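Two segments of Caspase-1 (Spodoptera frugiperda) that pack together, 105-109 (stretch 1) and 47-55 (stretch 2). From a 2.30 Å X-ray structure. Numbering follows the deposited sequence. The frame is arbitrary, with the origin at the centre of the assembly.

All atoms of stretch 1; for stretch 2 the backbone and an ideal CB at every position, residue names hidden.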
# COMPACT_ATOMS: atom_id res chain seq x y z
N VAL C 105 3.17 -13.60 9.13
CA VAL C 105 3.30 -13.52 10.57
C VAL C 105 1.90 -13.43 11.14
O VAL C 105 1.12 -12.60 10.71
CB VAL C 105 4.15 -12.29 11.00
CG1 VAL C 105 4.28 -12.23 12.54
CG2 VAL C 105 5.52 -12.38 10.40
N LEU C 106 1.60 -14.31 12.08
CA LEU C 106 0.27 -14.40 12.73
C LEU C 106 0.57 -14.19 14.23
O LEU C 106 1.12 -15.09 14.90
CB LEU C 106 -0.32 -15.79 12.49
CG LEU C 106 -0.17 -16.40 11.09
CD1 LEU C 106 -0.70 -17.86 11.13
CD2 LEU C 106 -0.96 -15.61 10.08
N THR C 107 0.20 -13.02 14.76
CA THR C 107 0.55 -12.70 16.16
C THR C 107 -0.16 -11.47 16.74
O THR C 107 -1.10 -10.95 16.14
CB THR C 107 2.10 -12.51 16.23
OG1 THR C 107 2.52 -12.43 17.59
CG2 THR C 107 2.55 -11.23 15.50
N HIS C 108 0.24 -11.04 17.94
CA HIS C 108 -0.34 -9.82 18.55
C HIS C 108 0.51 -8.61 18.09
O HIS C 108 1.72 -8.73 17.88
CB HIS C 108 -0.27 -9.85 20.08
CG HIS C 108 -1.31 -10.69 20.74
ND1 HIS C 108 -2.66 -10.41 20.65
CD2 HIS C 108 -1.20 -11.78 21.54
CE1 HIS C 108 -3.33 -11.30 21.36
NE2 HIS C 108 -2.47 -12.14 21.91
N GLY C 109 -0.13 -7.45 17.98
CA GLY C 109 0.57 -6.24 17.59
C GLY C 109 -0.01 -4.94 18.13
O GLY C 109 -1.11 -4.88 18.71
N UNK C 47 0.56 -10.08 29.90
CA UNK C 47 -0.62 -9.34 29.46
C UNK C 47 -1.25 -9.79 28.14
O UNK C 47 -2.29 -9.28 27.72
CB UNK C 47 -0.25 -7.86 29.34
N UNK C 48 -0.60 -10.76 27.51
CA UNK C 48 -1.05 -11.26 26.24
C UNK C 48 -1.75 -12.62 26.36
O UNK C 48 -1.17 -13.63 26.82
CB UNK C 48 0.14 -11.36 25.28
N UNK C 49 -3.00 -12.63 25.93
CA UNK C 49 -3.81 -13.84 25.96
C UNK C 49 -3.46 -14.76 24.79
O UNK C 49 -2.86 -14.32 23.80
CB UNK C 49 -5.30 -13.48 25.93
N UNK C 50 -3.81 -16.03 24.89
CA UNK C 50 -3.51 -16.93 23.79
C UNK C 50 -4.34 -16.62 22.54
O UNK C 50 -5.47 -16.09 22.61
CB UNK C 50 -3.75 -18.38 24.23
N UNK C 51 -3.76 -16.89 21.39
CA UNK C 51 -4.44 -16.55 20.15
C UNK C 51 -5.16 -17.77 19.54
O UNK C 51 -4.87 -18.20 18.42
CB UNK C 51 -3.43 -15.98 19.15
N UNK C 52 -6.12 -18.32 20.30
CA UNK C 52 -6.88 -19.49 19.86
C UNK C 52 -7.46 -19.19 18.47
O UNK C 52 -8.01 -18.10 18.24
CB UNK C 52 -7.99 -19.84 20.86
N UNK C 53 -7.29 -20.14 17.55
CA UNK C 53 -7.76 -19.96 16.17
C UNK C 53 -6.64 -19.73 15.14
O UNK C 53 -6.82 -20.00 13.94
CB UNK C 53 -8.73 -18.78 16.12
N UNK C 54 -5.48 -19.25 15.60
CA UNK C 54 -4.34 -18.97 14.71
C UNK C 54 -3.83 -20.26 14.04
O UNK C 54 -3.27 -20.19 12.96
CB UNK C 54 -3.21 -18.30 15.49
N UNK C 55 -4.04 -21.42 14.67
CA UNK C 55 -3.58 -22.67 14.08
C UNK C 55 -4.48 -23.01 12.88
O UNK C 55 -4.04 -23.68 11.93
CB UNK C 55 -3.59 -23.80 15.11

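Stretch 2 runs past the end of a strand in stretch 1, and the contact centres on the imidazole of His108. At position 47 the ideal CB finds nothing of stretch 1 within 5.5 Å, so the partner sets no requirement; the residue is Ser47, which makes no contact.

At position 48 the CA-to-CB bond points toward stretch 1, and the ideal CB lies 4.0 Å from His108 CD2. An aliphatic side chain of moderate size could cover the ring, although a smaller or aromatic one is not excluded. The deposited Leu48 places CD2 over one face of the imidazole.

At position 49 the CB points sideways, 5.1 Å from His108 NE2, and much of the space beyond is free of stretch 1, so many residues would fit. What matters is the backbone: the carbonyl O lies near the ring plane and accepts a hydrogen bond from His108 NE2 (NE2 to O of position 49, 2.9 Å), nearly straight at 169°. The residue is Lys49, whose chain leads away from stretch 1. Position 50 directs its CB away and could be almost anything; it is Ser50.

Position 51 points toward stretch 1, its CB 4.8 Å from His108 NE2. Ahead lie the ring face and, farther on, the carbonyl oxygens of Leu106 and Thr107. A long chain with an aliphatic stem would suit, and the carbonyls favour a positive end; lysine, arginine or perhaps glutamine could be considered. The residue is Arg51. Its CD sits 3.7 Å from the centroid of the His108 ring, a CH-pi contact over the face opposite Leu48, so the imidazole is sandwiched between two aliphatic groups. The guanidinium has Thr107 O over one face; Arg51 NE lies 3.3 Å from Thr107 O and Arg51 NH1 3.2 Å from Leu106 O, but poor angles make these polar proximities rather than hydrogen bonds.

Position 52 is out of reach and open to many residues; it is Thr52. Position 53 has phi/psi of 108/-24, where a CB would jam against the preceding carbonyl O. This calls for glycine, and Gly53 occupies the third place of a type II turn, just before a helix.

Position 54 turns its CB toward Leu106, 4.9 Å from that residue's CB, so a small or medium side chain, aliphatic or hydroxylated, would fit. Thr54 brings OG1 to 3.4 Å from Leu106 CB and accepts a weak hydrogen bond from Arg51 (NH1 to OG1 of Thr54, 3.0 Å). Position 55 points away and is little constrained by stretch 1; it is Asn55.

Stretch 2 47-55: SLKSRTGTN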
# COMPACT_ATOMS: atom_id res chain seq x y z
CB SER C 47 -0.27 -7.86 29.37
OG SER C 47 0.89 -7.67 28.56
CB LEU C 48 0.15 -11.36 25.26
CG LEU C 48 0.88 -10.07 24.86
CD1 LEU C 48 1.93 -10.35 23.78
CD2 LEU C 48 -0.13 -9.12 24.34
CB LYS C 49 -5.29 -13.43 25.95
CG LYS C 49 -5.66 -12.69 27.24
CD LYS C 49 -7.11 -12.15 27.27
CE LYS C 49 -7.30 -10.95 26.37
NZ LYS C 49 -8.46 -10.13 26.81
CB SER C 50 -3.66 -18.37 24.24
OG SER C 50 -2.49 -18.73 24.96
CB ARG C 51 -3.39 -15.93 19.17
CG ARG C 51 -2.73 -14.64 19.71
CD ARG C 51 -1.89 -13.86 18.64
NE ARG C 51 -2.64 -13.62 17.41
CZ ARG C 51 -2.56 -14.38 16.32
NH1 ARG C 51 -1.74 -15.42 16.30
NH2 ARG C 51 -3.28 -14.11 15.24
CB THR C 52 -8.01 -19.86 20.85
OG1 THR C 52 -7.51 -19.82 22.21
CG2 THR C 52 -8.53 -21.28 20.54
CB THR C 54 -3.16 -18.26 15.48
OG1 THR C 54 -2.18 -17.80 14.56
CG2 THR C 54 -2.48 -19.18 16.46
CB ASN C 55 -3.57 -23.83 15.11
CG ASN C 55 -2.44 -23.68 16.15
OD1 ASN C 55 -2.35 -24.46 17.11
ND2 ASN C 55 -1.60 -22.68 15.98
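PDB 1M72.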